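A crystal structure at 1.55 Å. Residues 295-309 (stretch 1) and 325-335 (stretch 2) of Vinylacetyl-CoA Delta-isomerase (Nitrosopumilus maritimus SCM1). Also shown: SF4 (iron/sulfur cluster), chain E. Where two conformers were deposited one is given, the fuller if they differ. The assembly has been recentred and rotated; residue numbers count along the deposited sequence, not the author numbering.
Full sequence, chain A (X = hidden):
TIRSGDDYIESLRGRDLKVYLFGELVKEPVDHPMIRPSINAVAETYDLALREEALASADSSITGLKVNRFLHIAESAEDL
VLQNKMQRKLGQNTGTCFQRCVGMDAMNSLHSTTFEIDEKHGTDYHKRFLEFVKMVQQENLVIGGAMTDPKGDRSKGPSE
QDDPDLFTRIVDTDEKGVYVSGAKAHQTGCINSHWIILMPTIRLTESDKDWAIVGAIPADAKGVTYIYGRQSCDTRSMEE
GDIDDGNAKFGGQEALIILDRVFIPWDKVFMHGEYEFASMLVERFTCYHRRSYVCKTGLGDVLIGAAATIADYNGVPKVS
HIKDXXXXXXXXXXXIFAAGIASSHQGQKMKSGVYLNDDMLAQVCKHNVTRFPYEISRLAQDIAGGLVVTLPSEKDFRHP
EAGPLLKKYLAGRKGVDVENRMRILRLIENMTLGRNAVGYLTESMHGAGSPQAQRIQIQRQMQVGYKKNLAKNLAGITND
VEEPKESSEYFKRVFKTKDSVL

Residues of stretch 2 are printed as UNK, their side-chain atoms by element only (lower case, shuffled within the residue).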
ATOM      1  N   CYS A 295      19.832 -11.990   0.025  1.00 13.88           N
ATOM      2  CA  CYS A 295      19.598 -13.414   0.272  1.00 14.20           C
ATOM      3  C   CYS A 295      18.087 -13.727   0.220  1.00 13.53           C
ATOM      4  O   CYS A 295      17.663 -14.750  -0.311  1.00 14.73           O
ATOM      5  CB  CYS A 295      20.225 -13.885   1.583  1.00 17.88           C
ATOM      6  SG  CYS A 295      19.464 -13.148   3.057  1.00 23.29           S
ATOM      7  N   LYS A 296      17.254 -12.801   0.697  1.00 12.24           N
ATOM      8  CA  LYS A 296      15.830 -13.030   0.792  1.00 12.23           C
ATOM      9  C   LYS A 296      15.167 -13.045  -0.590  1.00 11.45           C
ATOM     10  O   LYS A 296      14.054 -13.545  -0.756  1.00 12.41           O
ATOM     11  CB  LYS A 296      15.161 -11.911   1.593  1.00 12.97           C
ATOM     12  CG  LYS A 296      15.652 -11.786   3.026  1.00 15.06           C
ATOM     13  CD  LYS A 296      15.532 -13.003   3.915  1.00 18.62           C
ATOM     14  CE  LYS A 296      16.226 -12.712   5.236  1.00 21.97           C
ATOM     15  NZ  LYS A 296      16.221 -13.857   6.118  1.00 29.24           N
ATOM     16  N   THR A 297      15.875 -12.527  -1.591  1.00 10.58           N
ATOM     17  CA  THR A 297      15.376 -12.593  -2.948  1.00 11.07           C
ATOM     18  C   THR A 297      15.488 -14.002  -3.532  1.00 11.90           C
ATOM     19  O   THR A 297      14.696 -14.356  -4.425  1.00 13.56           O
ATOM     20  CB  THR A 297      15.969 -11.544  -3.873  1.00 11.74           C
ATOM     21  OG1 THR A 297      17.331 -11.784  -4.183  1.00 13.06           O
ATOM     22  CG2 THR A 297      15.803 -10.145  -3.325  1.00 12.99           C
ATOM     23  N   GLY A 298      16.493 -14.771  -3.092  1.00 12.10           N
ATOM     24  CA  GLY A 298      16.544 -16.172  -3.454  1.00 12.85           C
ATOM     25  C   GLY A 298      15.402 -16.988  -2.817  1.00 12.46           C
ATOM     26  O   GLY A 298      14.815 -17.870  -3.450  1.00 12.51           O
ATOM     27  N   LEU A 299      15.074 -16.681  -1.562  1.00 13.01           N
ATOM     28  CA  LEU A 299      13.918 -17.281  -0.921  1.00 13.32           C
ATOM     29  C   LEU A 299      12.625 -16.866  -1.643  1.00 12.45           C
ATOM     30  O   LEU A 299      11.739 -17.684  -1.862  1.00 12.82           O
ATOM     31  CB  LEU A 299      13.864 -16.855   0.542  1.00 13.73           C
ATOM     32  CG  LEU A 299      14.668 -17.707   1.510  1.00 16.17           C
ATOM     33  CD1 LEU A 299      16.153 -17.725   1.142  1.00 16.73           C
ATOM     34  CD2 LEU A 299      14.442 -17.249   2.908  1.00 16.99           C
ATOM     35  N   GLY A 300      12.549 -15.600  -2.053  1.00 12.35           N
ATOM     36  CA  GLY A 300      11.436 -15.124  -2.854  1.00 12.49           C
ATOM     37  C   GLY A 300      11.275 -15.928  -4.135  1.00 10.93           C
ATOM     38  O   GLY A 300      10.160 -16.278  -4.504  1.00 12.25           O
ATOM     39  N   ASP A 301      12.405 -16.228  -4.814  1.00 11.20           N
ATOM     40  CA  ASP A 301      12.365 -17.021  -6.039  1.00 11.41           C
ATOM     41  C   ASP A 301      11.749 -18.401  -5.776  1.00 11.31           C
ATOM     42  O   ASP A 301      10.919 -18.897  -6.538  1.00 12.34           O
ATOM     43  CB  ASP A 301      13.783 -17.200  -6.576  1.00 12.47           C
ATOM     44  CG  ASP A 301      14.434 -15.927  -7.111  1.00 12.92           C
ATOM     45  OD1 ASP A 301      13.696 -15.031  -7.566  1.00 14.05           O
ATOM     46  OD2 ASP A 301      15.721 -15.840  -7.075  1.00 15.10           O
ATOM     47  N   VAL A 302      12.130 -19.026  -4.669  1.00 12.12           N
ATOM     48  CA  VAL A 302      11.574 -20.321  -4.259  1.00 11.64           C
ATOM     49  C   VAL A 302      10.065 -20.202  -4.005  1.00 10.75           C
ATOM     50  O   VAL A 302       9.305 -21.034  -4.479  1.00 11.82           O
ATOM     51  CB  VAL A 302      12.322 -20.873  -3.029  1.00 12.68           C
ATOM     52  CG1 VAL A 302      11.634 -22.109  -2.471  1.00 13.27           C
ATOM     53  CG2 VAL A 302      13.783 -21.153  -3.319  1.00 13.83           C
ATOM     54  N   LEU A 303       9.635 -19.198  -3.239  1.00 10.50           N
ATOM     55  CA  LEU A 303       8.229 -19.025  -2.893  1.00 11.23           C
ATOM     56  C   LEU A 303       7.377 -18.778  -4.137  1.00 11.52           C
ATOM     57  O   LEU A 303       6.279 -19.276  -4.283  1.00 13.10           O
ATOM     58  CB  LEU A 303       8.131 -17.972  -1.807  1.00 12.01           C
ATOM     59  CG  LEU A 303       6.734 -17.837  -1.200  1.00 12.81           C
ATOM     60  CD1 LEU A 303       6.154 -19.120  -0.748  1.00 14.27           C
ATOM     61  CD2 LEU A 303       6.829 -16.846  -0.027  1.00 14.01           C
ATOM     62  N   ILE A 304       7.907 -17.974  -5.061  1.00 11.59           N
ATOM     63  CA  ILE A 304       7.231 -17.704  -6.321  1.00 11.86           C
ATOM     64  C   ILE A 304       7.067 -19.017  -7.095  1.00 12.56           C
ATOM     65  O   ILE A 304       6.005 -19.369  -7.607  1.00 13.34           O
ATOM     66  CB  ILE A 304       8.000 -16.657  -7.125  1.00 12.81           C
ATOM     67  CG1 ILE A 304       7.939 -15.294  -6.472  1.00 14.19           C
ATOM     68  CG2 ILE A 304       7.527 -16.654  -8.574  1.00 13.89           C
ATOM     69  CD1 ILE A 304       8.955 -14.315  -7.017  1.00 15.30           C
ATOM     70  N   GLY A 305       8.150 -19.791  -7.153  1.00 12.09           N
ATOM     71  CA  GLY A 305       8.112 -21.087  -7.780  1.00 12.17           C
ATOM     72  C   GLY A 305       7.084 -22.024  -7.127  1.00 12.67           C
ATOM     73  O   GLY A 305       6.411 -22.785  -7.827  1.00 13.69           O
ATOM     74  N   ALA A 306       6.987 -22.002  -5.794  1.00 11.72           N
ATOM     75  CA  ALA A 306       6.017 -22.827  -5.106  1.00 11.64           C
ATOM     76  C   ALA A 306       4.596 -22.398  -5.448  1.00 11.69           C
ATOM     77  O   ALA A 306       3.746 -23.261  -5.693  1.00 12.79           O
ATOM     78  CB  ALA A 306       6.262 -22.791  -3.648  1.00 11.62           C
ATOM     79  N   ALA A 307       4.342 -21.078  -5.466  1.00 11.93           N
ATOM     80  CA  ALA A 307       3.012 -20.583  -5.789  1.00 11.93           C
ATOM     81  C   ALA A 307       2.643 -20.998  -7.234  1.00 11.82           C
ATOM     82  O   ALA A 307       1.530 -21.427  -7.529  1.00 12.43           O
ATOM     83  CB  ALA A 307       3.021 -19.086  -5.612  1.00 12.94           C
ATOM     84  N   ALA A 308       3.586 -20.880  -8.184  1.00 12.75           N
ATOM     85  CA  ALA A 308       3.328 -21.240  -9.580  1.00 13.21           C
ATOM     86  C   ALA A 308       3.055 -22.735  -9.694  1.00 12.98           C
ATOM     87  O   ALA A 308       2.222 -23.165 -10.501  1.00 14.43           O
ATOM     88  CB  ALA A 308       4.462 -20.815 -10.481  1.00 14.13           C
ATOM     89  N   THR A 309       3.790 -23.523  -8.890  1.00 12.86           N
ATOM     90  CA  THR A 309       3.582 -24.966  -8.901  1.00 12.70           C
ATOM     91  C   THR A 309       2.185 -25.332  -8.408  1.00 12.74           C
ATOM     92  O   THR A 309       1.534 -26.162  -9.039  1.00 13.29           O
ATOM     93  CB  THR A 309       4.675 -25.680  -8.135  1.00 13.74           C
ATOM     94  OG1 THR A 309       5.954 -25.417  -8.712  1.00 14.20           O
ATOM     95  CG2 THR A 309       4.422 -27.166  -8.053  1.00 13.24           C
ATOM     96  N   UNK A 325      -0.671 -11.894  -9.898  1.00 11.50           N
ATOM     97  CA  UNK A 325      -0.091 -12.007  -8.575  1.00 11.10           C
ATOM     98  C   UNK A 325       1.348 -12.500  -8.616  1.00 10.87           C
ATOM     99  O   UNK A 325       2.195 -11.998  -7.853  1.00 12.57           O
ATOM    100  c   UNK A 325      -2.343 -12.145  -7.359  1.00 12.80           C
ATOM    101  c   UNK A 325      -1.017 -12.842  -7.691  1.00 11.86           C
ATOM    102  n   UNK A 325      -5.870 -13.089  -6.399  1.00 16.69           N
ATOM    103  c   UNK A 325      -4.686 -12.334  -6.729  1.00 15.67           C
ATOM    104  c   UNK A 325      -3.390 -13.110  -6.845  1.00 14.42           C
ATOM    105  N   UNK A 326       1.645 -13.441  -9.516  0.51 11.65           N
ATOM    106  CA  UNK A 326       3.018 -13.910  -9.635  0.51 12.10           C
ATOM    107  C   UNK A 326       3.914 -12.796 -10.191  0.51 11.82           C
ATOM    108  O   UNK A 326       5.084 -12.660  -9.807  0.51 12.10           O
ATOM    109  c   UNK A 326       4.466 -15.631 -10.808  0.51 13.11           C
ATOM    110  c   UNK A 326       2.097 -17.550 -10.553  0.51 16.02           C
ATOM    111  c   UNK A 326       3.046 -15.208 -10.455  0.51 12.94           C
ATOM    112  c   UNK A 326       2.316 -16.310  -9.723  0.51 14.63           C
ATOM    113  N   UNK A 327       3.396 -12.016 -11.129  1.00 11.21           N
ATOM    114  CA  UNK A 327       4.122 -10.823 -11.574  1.00 10.95           C
ATOM    115  C   UNK A 327       4.387  -9.872 -10.408  1.00 10.43           C
ATOM    116  O   UNK A 327       5.487  -9.336 -10.245  1.00 11.45           O
ATOM    117  c   UNK A 327       4.041  -8.783 -13.019  1.00 13.35           C
ATOM    118  c   UNK A 327       3.394 -11.018 -14.010  1.00 12.93           C
ATOM    119  c   UNK A 327       2.387 -10.581 -15.066  1.00 14.97           C
ATOM    120  c   UNK A 327       3.430 -10.144 -12.756  1.00 11.95           C
ATOM    121  N   UNK A 328       3.388  -9.640  -9.569  1.00 10.98           N
ATOM    122  CA  UNK A 328       3.594  -8.734  -8.451  1.00 11.66           C
ATOM    123  C   UNK A 328       4.704  -9.242  -7.529  1.00 11.58           C
ATOM    124  O   UNK A 328       5.520  -8.486  -7.023  1.00 11.42           O
ATOM    125  c   UNK A 328       2.615  -5.961  -7.277  1.00 14.20           C
ATOM    126  o   UNK A 328       2.240  -5.764  -8.467  1.00 16.16           O
ATOM    127  o   UNK A 328       3.171  -5.047  -6.605  1.00 17.29           O
ATOM    128  c   UNK A 328       2.408  -7.351  -6.662  1.00 12.95           C
ATOM    129  c   UNK A 328       2.321  -8.517  -7.651  1.00 11.99           C
ATOM    130  N   UNK A 329       4.629 -10.524  -7.187  1.00 12.01           N
ATOM    131  CA  UNK A 329       5.603 -11.123  -6.291  1.00 11.34           C
ATOM    132  C   UNK A 329       6.986 -10.864  -6.912  1.00 10.67           C
ATOM    133  O   UNK A 329       7.938 -10.529  -6.221  1.00 11.17           O
ATOM    134  c   UNK A 329       5.310 -12.623  -6.135  1.00 11.76           C
ATOM    135  c   UNK A 329       4.488 -15.517  -4.380  1.00 16.85           C
ATOM    136  c   UNK A 329       3.998 -12.952  -5.412  1.00 13.12           C
ATOM    137  s   UNK A 329       3.471 -14.670  -5.593  1.00 16.18           S
ATOM    138  N   UNK A 330       7.081 -11.117  -8.211  1.00 11.03           N
ATOM    139  CA  UNK A 330       8.367 -10.994  -8.899  1.00 10.89           C
ATOM    140  C   UNK A 330       8.886  -9.549  -8.847  1.00 10.43           C
ATOM    141  O   UNK A 330      10.068  -9.298  -8.530  1.00 11.69           O
ATOM    142  c   UNK A 330       9.503 -11.244 -11.128  1.00 12.99           C
ATOM    143  o   UNK A 330       7.894 -12.835 -10.408  1.00 14.08           O
ATOM    144  c   UNK A 330       8.228 -11.447 -10.364  1.00 11.98           C
ATOM    145  N   UNK A 331       7.988  -8.593  -9.099  1.00 10.60           N
ATOM    146  CA  UNK A 331       8.319  -7.174  -9.090  1.00 10.67           C
ATOM    147  C   UNK A 331       8.825  -6.722  -7.711  1.00 10.58           C
ATOM    148  O   UNK A 331       9.871  -6.086  -7.576  1.00 11.44           O
ATOM    149  c   UNK A 331       8.228  -2.915  -9.456  1.00 15.22           C
ATOM    150  n   UNK A 331       7.355  -2.862  -8.456  1.00 14.78           N
ATOM    151  c   UNK A 331       7.305  -4.904  -9.239  1.00 13.28           C
ATOM    152  c   UNK A 331       6.806  -4.109  -8.329  1.00 14.75           C
ATOM    153  n   UNK A 331       8.157  -4.130  -9.992  1.00 12.85           N
ATOM    154  c   UNK A 331       7.070  -6.353  -9.451  1.00 11.41           C
ATOM    155  N   UNK A 332       8.115  -7.098  -6.654  1.00 10.87           N
ATOM    156  CA  UNK A 332       8.548  -6.720  -5.297  1.00 11.50           C
ATOM    157  C   UNK A 332       9.906  -7.347  -4.944  1.00 10.71           C
ATOM    158  O   UNK A 332      10.796  -6.732  -4.354  1.00 12.48           O
ATOM    159  c   UNK A 332       7.464  -7.152  -4.317  1.00 11.97           C
ATOM    160  c   UNK A 332       6.100  -6.476  -4.458  1.00 12.51           C
ATOM    161  c   UNK A 332       5.128  -7.027  -3.438  1.00 14.20           C
ATOM    162  c   UNK A 332       6.234  -4.964  -4.269  1.00 12.86           C
ATOM    163  N   UNK A 333      10.047  -8.608  -5.314  1.00 10.89           N
ATOM    164  CA  UNK A 333      11.282  -9.350  -5.065  1.00 10.94           C
ATOM    165  C   UNK A 333      12.472  -8.702  -5.785  1.00 11.79           C
ATOM    166  O   UNK A 333      13.526  -8.475  -5.190  1.00 12.07           O
ATOM    167  n   UNK A 333      12.692 -12.605  -5.706  1.00 13.28           N
ATOM    168  c   UNK A 333      11.099 -10.815  -5.470  1.00 12.42           C
ATOM    169  c   UNK A 333      12.139 -11.733  -4.875  1.00 13.00           C
ATOM    170  o   UNK A 333      12.401 -11.694  -3.668  1.00 13.51           O
ATOM    171  N   UNK A 334      12.273  -8.312  -7.040  1.00 11.48           N
ATOM    172  CA  UNK A 334      13.357  -7.698  -7.794  1.00 11.94           C
ATOM    173  C   UNK A 334      13.672  -6.289  -7.327  1.00 11.47           C
ATOM    174  O   UNK A 334      14.785  -5.801  -7.475  1.00 13.26           O
ATOM    175  o   UNK A 334      13.893 -11.271  -9.919  1.00 16.26           O
ATOM    176  c   UNK A 334      13.106  -7.712  -9.287  1.00 12.82           C
ATOM    177  o   UNK A 334      15.308  -9.607  -9.478  1.00 16.35           O
ATOM    178  c   UNK A 334      12.969  -9.120  -9.846  1.00 14.41           C
ATOM    179  c   UNK A 334      14.153 -10.060  -9.705  1.00 16.33           C
ATOM    180  N   UNK A 335      12.684  -5.611  -6.747  1.00 10.89           N
ATOM    181  CA  UNK A 335      12.892  -4.281  -6.188  1.00 11.37           C
ATOM    182  C   UNK A 335      13.946  -4.375  -5.063  1.00 11.67           C
ATOM    183  O   UNK A 335      14.824  -3.534  -4.923  1.00 14.14           O
ATOM    184  c   UNK A 335      11.751  -2.322  -5.078  1.00 12.15           C
ATOM    185  o   UNK A 335      10.710  -3.444  -6.827  1.00 12.43           O
ATOM    186  c   UNK A 335      11.549  -3.695  -5.703  1.00 11.58           C
TER
HETATM  187 FE1  SF4 E 601      21.087 -12.901   7.145  0.30 54.23          FE
HETATM  188 FE2  SF4 E 601      19.908 -14.070   4.954  1.00 67.50          FE
HETATM  189 FE3  SF4 E 601      20.806 -15.572   6.879  1.00 37.28          FE
HETATM  190 FE4  SF4 E 601      22.541 -14.426   5.185  1.00 41.57          FE
HETATM  191  S1  SF4 E 601      21.093 -16.065   4.703  1.00 32.64           S
HETATM  192  S2  SF4 E 601      22.713 -14.490   7.528  1.00 38.65           S
HETATM  193  S3  SF4 E 601      21.485 -12.367   4.896  1.00 50.85           S
HETATM  194  S4  SF4 E 601      19.166 -14.012   7.119  1.00 58.18           S
HETATM  195  O   HOH W   1      11.674 -11.935  -1.049  1.00 13.65           O

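Two antiparallel helices pack here, their axes 9.4 Å apart at closest approach and 168° between their directions. Position 325 carries four carbons in a row ending in nitrogen, none reaching stretch 1. This is Lys325, a long cationic chain suited to its partly exposed site. Position 326 has four carbons forked at the first, with one arm two carbons long; the tip of that arm lies 4.0 Å from Ala308 CB, and the short arm lies 3.9 Å from Ile304 CG2. It is Ile326, apolar like its neighbours. Position 327 shows the same fork, but its CA-to-CB bond points away from stretch 1: Ile327, apolar and buried. Position 328 has three carbons, the third bearing two oxygens, out of reach of stretch 1; Glu328 is partly exposed, its carboxylate hydrogen-bonded elsewhere in the structure.

Position 329 is an unbranched chain of two carbons, sulfur and a last carbon. Its CA-to-CB bond points toward stretch 1; CB lies 3.8 Å from Ile304 CG1 and the last carbon 4.1 Å from Ala307 CB. This is Met329, its flexible chain apolar enough for both contacts. At position 330 one carbon carries an oxygen and a carbon; the oxygen is 3.8 Å from Ile304 CD1. Thr330 can sit in this apolar setting because OG1 donates to Ile326 O at 2.9 Å, one turn back. Position 331 bears a five-membered ring of three carbons and two nitrogens beyond its first carbon, and its CA-to-CB bond points away: His331, whose buried imidazole has a partner for NE2 elsewhere. Position 332, four carbons forked at the second and out of reach of stretch 1, is Leu332, whose side chain has no polar group to satisfy when buried.

Position 333 has two carbons, the second holding one oxygen and one nitrogen; its CA-to-CB bond points toward stretch 1, and the nitrogen lies 3.0 Å from Thr297 O. This is Asn333: ND2 donates to that oxygen, nearly linearly, while water 1 donates to Asn333 OD1 (2.7 Å) and Lys296 O (2.9 Å). An amide offers donor and acceptor together. Position 334 has three carbons ending in two oxygens, one 4.4 Å from Asp301 OD1: Glu334, its buried carboxylate hydrogen-bonded elsewhere despite the like charge nearby. Position 335, one carbon with an oxygen and a carbon, has its CA-to-CB bond pointing away; Thr335 suits burial because OG1 donates to His331 O at 2.9 Å.

The contact works by reciprocal packing. Ile304 sits among Ile326, Met329, Thr330 and Asn333; Asn333 sits among Thr297, Gly300, Asp301 and Ile304. Gly300 makes room: a CB there would fall 2.2 Å from Asn333 OD1.

Stretch 2 (325-335) KIIEMTHLNET
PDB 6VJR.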